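Local coordinates for nucleoporin NUP82 (Saccharomyces cerevisiae, PDB 3PBP), which is a structural component of the nuclear pore complex, represented here by its N-terminal domain, and can serve as a docking partner for nuclear transport factors, at residues C141-V144 against T150-M153; T193-N198 against E313-S318; D416-E421 against T446-S451. The protein carries 1 engineered substitution. All blocks are in the same frame, centred on the assembly; numbering follows the deposited sequence.

Contact 1: C141-V144 against T150-M153; sequences CIVV and TITM
Val144 and Thr152 face each other as a hydrogen-bonded antiparallel pair, tied by both backbone bonds: Val144 N to Thr152 O at 2.6 Å and Thr152 N to Val144 O at 2.7 Å. One step along, Val143 and Met153 form the non-hydrogen-bonded pair, where Met153 CA approaches Ile142 O (3.4 Å) and Val143 CA approaches Thr152 O in CA-H...O contacts that fill in between the true bonds. Side chains then sort by face. On the face of Val143, whose CG1 is turned anti to the backbone N (chi1 -175°), the side chains of Val143 and Ile151 cross obliquely, Val143 CG1 meeting Ile151 CG2 at 3.5 Å. The selenomethionine Met153 sends CG past Val143 CG2 at 4.2 Å, bends at chi3, and is flanked by Cys141 SG, 4.1 Å from Met153 CG. Val144 and Thr152 share the other face, but their side chains come closer to each other's backbone carbonyls than to each other. Beyond this shell, Phe211 lies against both Val143 and Met153, whereas Ile88, on strand 87-92 of another sheet, covers Ile142 and Val144. Strands 127-132 and 164-166 bond to the outer sides of the pair through Leu131 and Leu166. This is a β hairpin whose arms are the two middle strands of a four-stranded antiparallel blade in a β-propeller.

Contact 2: T193-N198 against E313-S318; sequences TLYCLN and EIVCVS
Tyr195 and Leu197 of one propeller blade reach across to Glu313, Val315 and Val317 of the next, so that two strands from different sheets pack side chain to side chain with no hydrogen bond between them. The strand segments run nearly parallel, crossing at -19° with their axes 9.9 Å apart, and alternate residues point into the interface from each. Tyr195 carries its ring on a CG anti to the carbonyl carbon (chi1 -73°), which brings the CE2 corner to the neighbouring strand. There Glu313 comes from the opposite direction and sets OE2 at the ring edge, in plane, 3.5 Å from Tyr195 CE2; ring and carboxylate planes differ by 27°. Glu313 reaches this spot by holding CG between its backbone N and carbonyl carbon and extending the rest of the chain. Its carboxylate is held mainly by the loop between strands 182-187 and 194-198: OE1 accepts a hydrogen bond from Lys189 N, and OE2 a weak one from Ser188 OG. Next along, Val315 presents CG2 obliquely to the ring. At the far end the contact turns purely aliphatic, as the side chains of Leu197 and Val317 cross obliquely. Both prongs of the leucine fork touch one methyl, Leu197 CD1 at 3.8 Å and Leu197 CD2 at 4.1 Å from Val317 CG1.

Contact 3: D416-E421 against T446-S451; sequences DIATIE and TFQNIS
A classic β bulge, in which Ile417 and Ala418 both face Ile381, lies where strand 413-419 at the edge of one propeller blade meets Gln448 of the following, last blade. Gln448 extends beyond CG towards the bulge and donates an N-H from NE2 to Ile417 O at 2.8 Å. The N-H points almost straight at the oxygen (169°), and that oxygen lies close to the amide plane of the glutamine. Seen from the acceptor, though, the donor sits above the carbonyl plane, 49° out of it. The same amide nitrogen lies near Ile417 CG2, the branch anti to the backbone N, while OE1 lies on the Ala418 side. The amide is thus beside both bulge residues. Shortening Gln448 to an alanine is likely to leave the Ile417 carbonyl without this donor and a gap beside Ala418. Tyr374 of strand 372-376, in the same blade as Ile417, touches both Ile417 and Ile450, adding an apolar bridge between the blades. With a single side-chain-to-backbone bond at a partly exposed seam, the join rests on one directional polar grip more than on hydrophobic burial.

In the fold
Contacts 1 and 2 are buried in the propeller, whereas contact 3 lies at its surface, about 33 Å from contact 1 between centres and on the other side of the chain's centre. Contact 1 works within a single blade, by paired backbone bonds along a hairpin. Contacts 2 and 3 each join separate blades, and there side chains do the work: mostly apolar packing in contact 2, one glutamine bond to a backbone carbonyl in contact 3. The first two meet directly, since Ile151 CD1 packs 3.9 Å from Cys196 SG; strand 194-198 therefore meets the hairpin through Cys196 and strand 313-319 through Tyr195 and Leu197. Contact 3 touches neither, its nearest atoms being about 14 Å from contact 2.

Contact 1: C141-V144 against T150-M153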
ATOM      1  N   CYS A 141     -11.341  -1.325 -12.268  1.00 53.21           N
ATOM      2  CA  CYS A 141     -10.219  -0.538 -11.789  1.00 52.80           C
ATOM      3  C   CYS A 141      -8.947  -1.329 -11.460  1.00 52.17           C
ATOM      4  O   CYS A 141      -8.987  -2.280 -10.684  1.00 51.81           O
ATOM      5  CB  CYS A 141     -10.671   0.256 -10.569  1.00 53.25           C
ATOM      6  SG  CYS A 141      -9.373   1.213  -9.779  1.00 59.05           S
ATOM      7  N   ILE A 142      -7.820  -0.949 -12.063  1.00 50.82           N
ATOM      8  CA  ILE A 142      -6.569  -1.634 -11.757  1.00 50.08           C
ATOM      9  C   ILE A 142      -5.605  -0.671 -11.074  1.00 50.26           C
ATOM     10  O   ILE A 142      -5.476   0.499 -11.449  1.00 49.78           O
ATOM     11  CB  ILE A 142      -5.874  -2.253 -13.010  1.00 50.14           C
ATOM     12  CG1 ILE A 142      -5.490  -1.164 -14.012  1.00 48.27           C
ATOM     13  CG2 ILE A 142      -6.771  -3.310 -13.631  1.00 45.52           C
ATOM     14  CD1 ILE A 142      -4.614  -1.683 -15.133  1.00 48.11           C
ATOM     15  N   VAL A 143      -4.939  -1.178 -10.048  1.00 49.23           N
ATOM     16  CA  VAL A 143      -4.007  -0.377  -9.280  1.00 48.48           C
ATOM     17  C   VAL A 143      -2.602  -0.748  -9.715  1.00 48.83           C
ATOM     18  O   VAL A 143      -2.230  -1.923  -9.694  1.00 50.42           O
ATOM     19  CB  VAL A 143      -4.205  -0.650  -7.784  1.00 46.82           C
ATOM     20  CG1 VAL A 143      -3.325   0.262  -6.945  1.00 46.20           C
ATOM     21  CG2 VAL A 143      -5.658  -0.467  -7.443  1.00 46.26           C
ATOM     22  N   VAL A 144      -1.821   0.248 -10.114  1.00 48.19           N
ATOM     23  CA  VAL A 144      -0.471  -0.013 -10.590  1.00 47.28           C
ATOM     24  C   VAL A 144       0.622   0.658  -9.768  1.00 47.75           C
ATOM     25  O   VAL A 144       0.627   1.880  -9.608  1.00 49.37           O
ATOM     26  CB  VAL A 144      -0.336   0.422 -12.086  1.00 46.12           C
ATOM     27  CG1 VAL A 144       1.064   0.128 -12.601  1.00 45.06           C
ATOM     28  CG2 VAL A 144      -1.381  -0.305 -12.935  1.00 43.65           C
ATOM     29  N   THR A 150       5.240   5.205  -7.049  1.00 62.42           N
ATOM     30  CA  THR A 150       4.054   5.901  -7.468  1.00 61.48           C
ATOM     31  C   THR A 150       2.958   4.822  -7.606  1.00 60.85           C
ATOM     32  O   THR A 150       3.235   3.696  -8.042  1.00 61.38           O
ATOM     33  CB  THR A 150       4.348   6.622  -8.826  1.00 61.91           C
ATOM     34  OG1 THR A 150       3.501   7.765  -8.956  1.00 63.14           O
ATOM     35  CG2 THR A 150       4.121   5.687 -10.015  1.00 61.40           C
ATOM     36  N   ILE A 151       1.729   5.149  -7.212  1.00 59.39           N
ATOM     37  CA  ILE A 151       0.617   4.194  -7.310  1.00 57.20           C
ATOM     38  C   ILE A 151      -0.470   4.818  -8.180  1.00 57.04           C
ATOM     39  O   ILE A 151      -0.982   5.892  -7.875  1.00 57.95           O
ATOM     40  CB  ILE A 151       0.052   3.852  -5.911  1.00 56.39           C
ATOM     41  CG1 ILE A 151       1.170   3.268  -5.032  1.00 53.74           C
ATOM     42  CG2 ILE A 151      -1.103   2.860  -6.041  1.00 55.45           C
ATOM     43  CD1 ILE A 151       0.833   3.180  -3.559  1.00 51.98           C
ATOM     44  N   THR A 152      -0.826   4.139  -9.261  1.00 57.17           N
ATOM     45  CA  THR A 152      -1.818   4.665 -10.198  1.00 58.35           C
ATOM     46  C   THR A 152      -3.080   3.813 -10.378  1.00 58.83           C
ATOM     47  O   THR A 152      -3.028   2.575 -10.382  1.00 57.27           O
ATOM     48  CB  THR A 152      -1.165   4.851 -11.597  1.00 59.10           C
ATOM     49  OG1 THR A 152       0.124   5.459 -11.439  1.00 58.54           O
ATOM     50  CG2 THR A 152      -2.038   5.716 -12.497  1.00 57.33           C
HETATM   51  N   MSE A 153      -4.213   4.485 -10.543  1.00 59.60           N
HETATM   52  CA  MSE A 153      -5.464   3.782 -10.756  1.00 62.76           C
HETATM   53  C   MSE A 153      -5.990   4.074 -12.151  1.00 63.08           C
HETATM   54  O   MSE A 153      -6.224   5.222 -12.515  1.00 62.60           O
HETATM   55  CB  MSE A 153      -6.514   4.201  -9.732  1.00 66.35           C
HETATM   56  CG  MSE A 153      -6.374   3.575  -8.366  1.00 71.13           C
HETATM   57 SE   MSE A 153      -7.887   4.070  -7.236  1.00 82.47          SE
HETATM   58  CE  MSE A 153      -7.199   5.672  -6.399  1.00 74.84           C
TER

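Contact 2: T193-N198 against E313-S318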
ATOM      1  N   THR A 193      -9.454   0.493   2.048  1.00 48.22           N
ATOM      2  CA  THR A 193      -8.098   0.808   2.483  1.00 47.86           C
ATOM      3  C   THR A 193      -7.004   0.069   1.746  1.00 47.20           C
ATOM      4  O   THR A 193      -7.124  -1.121   1.489  1.00 48.62           O
ATOM      5  CB  THR A 193      -7.942   0.500   3.984  1.00 48.21           C
ATOM      6  OG1 THR A 193      -8.862   1.300   4.739  1.00 50.13           O
ATOM      7  CG2 THR A 193      -6.530   0.792   4.442  1.00 48.67           C
ATOM      8  N   LEU A 194      -5.925   0.771   1.424  1.00 45.88           N
ATOM      9  CA  LEU A 194      -4.801   0.143   0.745  1.00 46.24           C
ATOM     10  C   LEU A 194      -3.560   0.227   1.640  1.00 47.32           C
ATOM     11  O   LEU A 194      -3.076   1.317   1.944  1.00 46.81           O
ATOM     12  CB  LEU A 194      -4.537   0.830  -0.600  1.00 44.26           C
ATOM     13  CG  LEU A 194      -3.354   0.294  -1.399  1.00 44.69           C
ATOM     14  CD1 LEU A 194      -3.593  -1.174  -1.764  1.00 42.05           C
ATOM     15  CD2 LEU A 194      -3.159   1.146  -2.655  1.00 45.47           C
ATOM     16  N   TYR A 195      -3.067  -0.929   2.078  1.00 48.71           N
ATOM     17  CA  TYR A 195      -1.881  -0.995   2.927  1.00 51.76           C
ATOM     18  C   TYR A 195      -0.625  -1.089   2.061  1.00 52.41           C
ATOM     19  O   TYR A 195      -0.602  -1.835   1.089  1.00 54.23           O
ATOM     20  CB  TYR A 195      -1.932  -2.229   3.837  1.00 51.90           C
ATOM     21  CG  TYR A 195      -2.915  -2.172   4.977  1.00 51.15           C
ATOM     22  CD1 TYR A 195      -2.727  -1.307   6.041  1.00 51.06           C
ATOM     23  CD2 TYR A 195      -4.003  -3.037   5.015  1.00 54.01           C
ATOM     24  CE1 TYR A 195      -3.594  -1.305   7.126  1.00 53.80           C
ATOM     25  CE2 TYR A 195      -4.879  -3.049   6.089  1.00 55.05           C
ATOM     26  CZ  TYR A 195      -4.666  -2.179   7.145  1.00 56.54           C
ATOM     27  OH  TYR A 195      -5.516  -2.201   8.224  1.00 58.11           O
ATOM     28  N   CYS A 196       0.413  -0.348   2.426  1.00 53.66           N
ATOM     29  CA  CYS A 196       1.676  -0.363   1.690  1.00 55.97           C
ATOM     30  C   CYS A 196       2.794  -0.757   2.619  1.00 55.01           C
ATOM     31  O   CYS A 196       2.900  -0.216   3.713  1.00 56.08           O
ATOM     32  CB  CYS A 196       2.000   1.023   1.137  1.00 58.04           C
ATOM     33  SG  CYS A 196       0.721   1.663   0.046  1.00 67.29           S
ATOM     34  N   LEU A 197       3.621  -1.695   2.185  1.00 54.82           N
ATOM     35  CA  LEU A 197       4.768  -2.132   2.973  1.00 54.73           C
ATOM     36  C   LEU A 197       6.020  -1.527   2.331  1.00 55.97           C
ATOM     37  O   LEU A 197       6.375  -1.885   1.210  1.00 55.43           O
ATOM     38  CB  LEU A 197       4.876  -3.651   2.955  1.00 53.29           C
ATOM     39  CG  LEU A 197       6.034  -4.229   3.768  1.00 53.60           C
ATOM     40  CD1 LEU A 197       5.733  -4.082   5.248  1.00 52.91           C
ATOM     41  CD2 LEU A 197       6.235  -5.690   3.421  1.00 53.15           C
ATOM     42  N   ASN A 198       6.685  -0.608   3.028  1.00 58.01           N
ATOM     43  CA  ASN A 198       7.882   0.016   2.475  1.00 60.94           C
ATOM     44  C   ASN A 198       9.156  -0.455   3.194  1.00 62.22           C
ATOM     45  O   ASN A 198       9.092  -1.068   4.265  1.00 62.38           O
ATOM     46  CB  ASN A 198       7.745   1.545   2.517  1.00 60.99           C
ATOM     47  CG  ASN A 198       8.348   2.150   3.749  1.00 61.91           C
ATOM     48  OD1 ASN A 198       8.244   1.598   4.842  1.00 64.61           O
ATOM     49  ND2 ASN A 198       8.977   3.301   3.588  1.00 62.32           N
ATOM     50  N   GLU A 313     -10.034  -8.609  10.063  1.00 64.40           N
ATOM     51  CA  GLU A 313      -8.840  -9.190   9.451  1.00 63.14           C
ATOM     52  C   GLU A 313      -7.549  -9.131  10.257  1.00 61.64           C
ATOM     53  O   GLU A 313      -7.437  -8.431  11.269  1.00 62.76           O
ATOM     54  CB  GLU A 313      -8.568  -8.485   8.130  1.00 63.45           C
ATOM     55  CG  GLU A 313      -8.644  -6.980   8.290  1.00 64.24           C
ATOM     56  CD  GLU A 313      -8.018  -6.230   7.149  1.00 64.78           C
ATOM     57  OE1 GLU A 313      -8.156  -6.679   5.998  1.00 64.17           O
ATOM     58  OE2 GLU A 313      -7.399  -5.174   7.406  1.00 66.99           O
ATOM     59  N   ILE A 314      -6.563  -9.857   9.753  1.00 58.60           N
ATOM     60  CA  ILE A 314      -5.255  -9.911  10.353  1.00 57.34           C
ATOM     61  C   ILE A 314      -4.276  -9.512   9.268  1.00 56.54           C
ATOM     62  O   ILE A 314      -4.366  -9.988   8.135  1.00 55.39           O
ATOM     63  CB  ILE A 314      -4.930 -11.333  10.857  1.00 58.78           C
ATOM     64  CG1 ILE A 314      -5.747 -11.632  12.108  1.00 58.92           C
ATOM     65  CG2 ILE A 314      -3.442 -11.465  11.179  1.00 57.57           C
ATOM     66  CD1 ILE A 314      -5.613 -13.049  12.549  1.00 61.26           C
ATOM     67  N   VAL A 315      -3.355  -8.619   9.606  1.00 56.27           N
ATOM     68  CA  VAL A 315      -2.359  -8.173   8.649  1.00 56.55           C
ATOM     69  C   VAL A 315      -1.124  -9.025   8.849  1.00 58.05           C
ATOM     70  O   VAL A 315      -0.657  -9.161   9.969  1.00 58.82           O
ATOM     71  CB  VAL A 315      -1.985  -6.698   8.863  1.00 54.89           C
ATOM     72  CG1 VAL A 315      -0.945  -6.279   7.837  1.00 53.51           C
ATOM     73  CG2 VAL A 315      -3.226  -5.829   8.752  1.00 54.09           C
ATOM     74  N   CYS A 316      -0.605  -9.614   7.776  1.00 59.60           N
ATOM     75  CA  CYS A 316       0.580 -10.445   7.894  1.00 61.11           C
ATOM     76  C   CYS A 316       1.750  -9.847   7.131  1.00 61.35           C
ATOM     77  O   CYS A 316       1.595  -9.422   5.983  1.00 61.79           O
ATOM     78  CB  CYS A 316       0.301 -11.859   7.379  1.00 63.23           C
ATOM     79  SG  CYS A 316       1.748 -12.976   7.471  1.00 66.89           S
ATOM     80  N   VAL A 317       2.917  -9.816   7.776  1.00 61.32           N
ATOM     81  CA  VAL A 317       4.128  -9.276   7.163  1.00 61.22           C
ATOM     82  C   VAL A 317       5.319 -10.249   7.201  1.00 62.67           C
ATOM     83  O   VAL A 317       5.583 -10.886   8.223  1.00 63.66           O
ATOM     84  CB  VAL A 317       4.540  -7.964   7.844  1.00 59.23           C
ATOM     85  CG1 VAL A 317       5.709  -7.345   7.109  1.00 58.91           C
ATOM     86  CG2 VAL A 317       3.362  -7.002   7.865  1.00 59.24           C
ATOM     87  N   SER A 318       6.018 -10.356   6.069  1.00 63.86           N
ATOM     88  CA  SER A 318       7.202 -11.210   5.912  1.00 65.24           C
ATOM     89  C   SER A 318       8.475 -10.447   6.240  1.00 65.94           C
ATOM     90  O   SER A 318       8.523  -9.216   6.118  1.00 65.49           O
ATOM     91  CB  SER A 318       7.356 -11.682   4.466  1.00 65.68           C
ATOM     92  OG  SER A 318       6.394 -12.651   4.133  1.00 70.18           O
TER

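Contact 3: D416-E421 against T446-S451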
ATOM      1  N   ASP A 416       2.883 -28.400   6.310  1.00 90.97           N
ATOM      2  CA  ASP A 416       3.493 -28.507   4.992  1.00 90.03           C
ATOM      3  C   ASP A 416       2.484 -29.030   3.977  1.00 88.12           C
ATOM      4  O   ASP A 416       1.982 -30.148   4.088  1.00 87.12           O
ATOM      5  CB  ASP A 416       4.721 -29.417   5.053  1.00 92.03           C
ATOM      6  CG  ASP A 416       5.859 -28.808   5.865  1.00 94.08           C
ATOM      7  OD1 ASP A 416       6.427 -27.776   5.436  1.00 95.73           O
ATOM      8  OD2 ASP A 416       6.189 -29.359   6.937  1.00 94.86           O
ATOM      9  N   ILE A 417       2.187 -28.196   2.990  1.00 86.10           N
ATOM     10  CA  ILE A 417       1.224 -28.536   1.960  1.00 84.25           C
ATOM     11  C   ILE A 417       1.842 -29.391   0.880  1.00 83.50           C
ATOM     12  O   ILE A 417       1.275 -30.409   0.493  1.00 82.72           O
ATOM     13  CB  ILE A 417       0.630 -27.255   1.315  1.00 83.38           C
ATOM     14  CG1 ILE A 417      -0.264 -26.531   2.324  1.00 83.54           C
ATOM     15  CG2 ILE A 417      -0.158 -27.600   0.069  1.00 83.09           C
ATOM     16  CD1 ILE A 417      -1.479 -27.327   2.769  1.00 81.12           C
ATOM     17  N   ALA A 418       3.004 -28.982   0.389  1.00 83.09           N
ATOM     18  CA  ALA A 418       3.648 -29.736  -0.668  1.00 83.15           C
ATOM     19  C   ALA A 418       5.031 -29.214  -0.976  1.00 83.65           C
ATOM     20  O   ALA A 418       5.396 -28.116  -0.567  1.00 83.51           O
ATOM     21  CB  ALA A 418       2.798 -29.688  -1.919  1.00 82.52           C
ATOM     22  N   THR A 419       5.799 -30.017  -1.702  1.00 84.83           N
ATOM     23  CA  THR A 419       7.147 -29.641  -2.087  1.00 86.04           C
ATOM     24  C   THR A 419       7.090 -29.108  -3.500  1.00 87.13           C
ATOM     25  O   THR A 419       6.555 -29.759  -4.392  1.00 87.20           O
ATOM     26  CB  THR A 419       8.108 -30.845  -2.046  1.00 86.10           C
ATOM     27  OG1 THR A 419       8.216 -31.326  -0.696  1.00 85.41           O
ATOM     28  CG2 THR A 419       9.487 -30.443  -2.567  1.00 84.97           C
ATOM     29  N   ILE A 420       7.632 -27.915  -3.692  1.00 88.84           N
ATOM     30  CA  ILE A 420       7.638 -27.277  -4.999  1.00 91.37           C
ATOM     31  C   ILE A 420       9.059 -27.061  -5.478  1.00 93.22           C
ATOM     32  O   ILE A 420      10.019 -27.390  -4.781  1.00 93.52           O
ATOM     33  CB  ILE A 420       6.958 -25.904  -4.958  1.00 90.91           C
ATOM     34  CG1 ILE A 420       7.687 -25.013  -3.950  1.00 90.70           C
ATOM     35  CG2 ILE A 420       5.498 -26.060  -4.602  1.00 90.00           C
ATOM     36  CD1 ILE A 420       7.294 -23.563  -3.999  1.00 90.98           C
ATOM     37  N   GLU A 421       9.179 -26.485  -6.668  1.00 95.06           N
ATOM     38  CA  GLU A 421      10.472 -26.209  -7.258  1.00 97.61           C
ATOM     39  C   GLU A 421      10.453 -24.831  -7.878  1.00 98.59           C
ATOM     40  O   GLU A 421      11.463 -24.133  -7.907  1.00 99.95           O
ATOM     41  CB  GLU A 421      10.798 -27.253  -8.327  1.00 99.06           C
ATOM     42  CG  GLU A 421      11.777 -28.315  -7.863  1.00102.19           C
ATOM     43  CD  GLU A 421      11.846 -29.502  -8.808  1.00103.78           C
ATOM     44  OE1 GLU A 421      12.066 -29.290 -10.020  1.00104.04           O
ATOM     45  OE2 GLU A 421      11.680 -30.648  -8.333  1.00105.21           O
ATOM     46  N   THR A 446      -0.593 -30.371 -10.031  1.00 90.74           N
ATOM     47  CA  THR A 446      -0.987 -31.261  -8.950  1.00 90.71           C
ATOM     48  C   THR A 446      -2.267 -30.805  -8.274  1.00 90.58           C
ATOM     49  O   THR A 446      -2.628 -29.638  -8.344  1.00 91.27           O
ATOM     50  CB  THR A 446       0.106 -31.313  -7.889  1.00 91.23           C
ATOM     51  OG1 THR A 446       1.332 -31.721  -8.500  1.00 91.71           O
ATOM     52  CG2 THR A 446      -0.259 -32.288  -6.786  1.00 92.88           C
ATOM     53  N   PHE A 447      -2.951 -31.735  -7.623  1.00 90.65           N
ATOM     54  CA  PHE A 447      -4.179 -31.421  -6.906  1.00 91.56           C
ATOM     55  C   PHE A 447      -4.045 -32.041  -5.526  1.00 92.69           C
ATOM     56  O   PHE A 447      -3.465 -33.114  -5.386  1.00 93.26           O
ATOM     57  CB  PHE A 447      -5.407 -31.990  -7.635  1.00 90.07           C
ATOM     58  CG  PHE A 447      -5.653 -31.366  -8.981  1.00 89.57           C
ATOM     59  CD1 PHE A 447      -4.849 -31.685 -10.070  1.00 89.52           C
ATOM     60  CD2 PHE A 447      -6.647 -30.414  -9.150  1.00 89.37           C
ATOM     61  CE1 PHE A 447      -5.028 -31.059 -11.304  1.00 89.37           C
ATOM     62  CE2 PHE A 447      -6.832 -29.783 -10.382  1.00 89.72           C
ATOM     63  CZ  PHE A 447      -6.019 -30.108 -11.457  1.00 89.05           C
ATOM     64  N   GLN A 448      -4.561 -31.361  -4.507  1.00 94.34           N
ATOM     65  CA  GLN A 448      -4.478 -31.864  -3.142  1.00 96.00           C
ATOM     66  C   GLN A 448      -5.731 -31.542  -2.359  1.00 97.59           C
ATOM     67  O   GLN A 448      -6.353 -30.505  -2.572  1.00 98.10           O
ATOM     68  CB  GLN A 448      -3.271 -31.261  -2.439  1.00 95.26           C
ATOM     69  CG  GLN A 448      -2.020 -31.386  -3.258  1.00 95.96           C
ATOM     70  CD  GLN A 448      -0.786 -31.096  -2.469  1.00 96.49           C
ATOM     71  OE1 GLN A 448       0.331 -31.269  -2.962  1.00 96.66           O
ATOM     72  NE2 GLN A 448      -0.969 -30.655  -1.229  1.00 96.19           N
ATOM     73  N   ASN A 449      -6.092 -32.432  -1.444  1.00 99.71           N
ATOM     74  CA  ASN A 449      -7.285 -32.247  -0.635  1.00102.14           C
ATOM     75  C   ASN A 449      -7.085 -31.155   0.401  1.00103.74           C
ATOM     76  O   ASN A 449      -5.995 -30.999   0.949  1.00104.11           O
ATOM     77  CB  ASN A 449      -7.648 -33.559   0.054  1.00103.17           C
ATOM     78  CG  ASN A 449      -7.889 -34.689  -0.937  1.00104.44           C
ATOM     79  OD1 ASN A 449      -8.886 -34.694  -1.665  1.00105.04           O
ATOM     80  ND2 ASN A 449      -6.969 -35.650  -0.974  1.00104.07           N
ATOM     81  N   ILE A 450      -8.145 -30.395   0.650  1.00105.56           N
ATOM     82  CA  ILE A 450      -8.114 -29.313   1.625  1.00107.34           C
ATOM     83  C   ILE A 450      -9.236 -29.554   2.630  1.00109.14           C
ATOM     84  O   ILE A 450     -10.384 -29.780   2.247  1.00109.10           O
ATOM     85  CB  ILE A 450      -8.341 -27.934   0.950  1.00106.81           C
ATOM     86  CG1 ILE A 450      -7.265 -27.673  -0.107  1.00105.76           C
ATOM     87  CG2 ILE A 450      -8.330 -26.836   2.004  1.00107.18           C
ATOM     88  CD1 ILE A 450      -5.849 -27.617   0.443  1.00105.15           C
ATOM     89  N   SER A 451      -8.905 -29.525   3.914  1.00111.42           N
ATOM     90  CA  SER A 451      -9.912 -29.734   4.945  1.00113.82           C
ATOM     91  C   SER A 451     -10.690 -28.437   5.172  1.00115.17           C
ATOM     92  O   SER A 451     -10.098 -27.386   5.440  1.00115.26           O
ATOM     93  CB  SER A 451      -9.251 -30.195   6.249  1.00114.19           C
ATOM     94  OG  SER A 451      -8.276 -29.266   6.692  1.00115.56           O
TER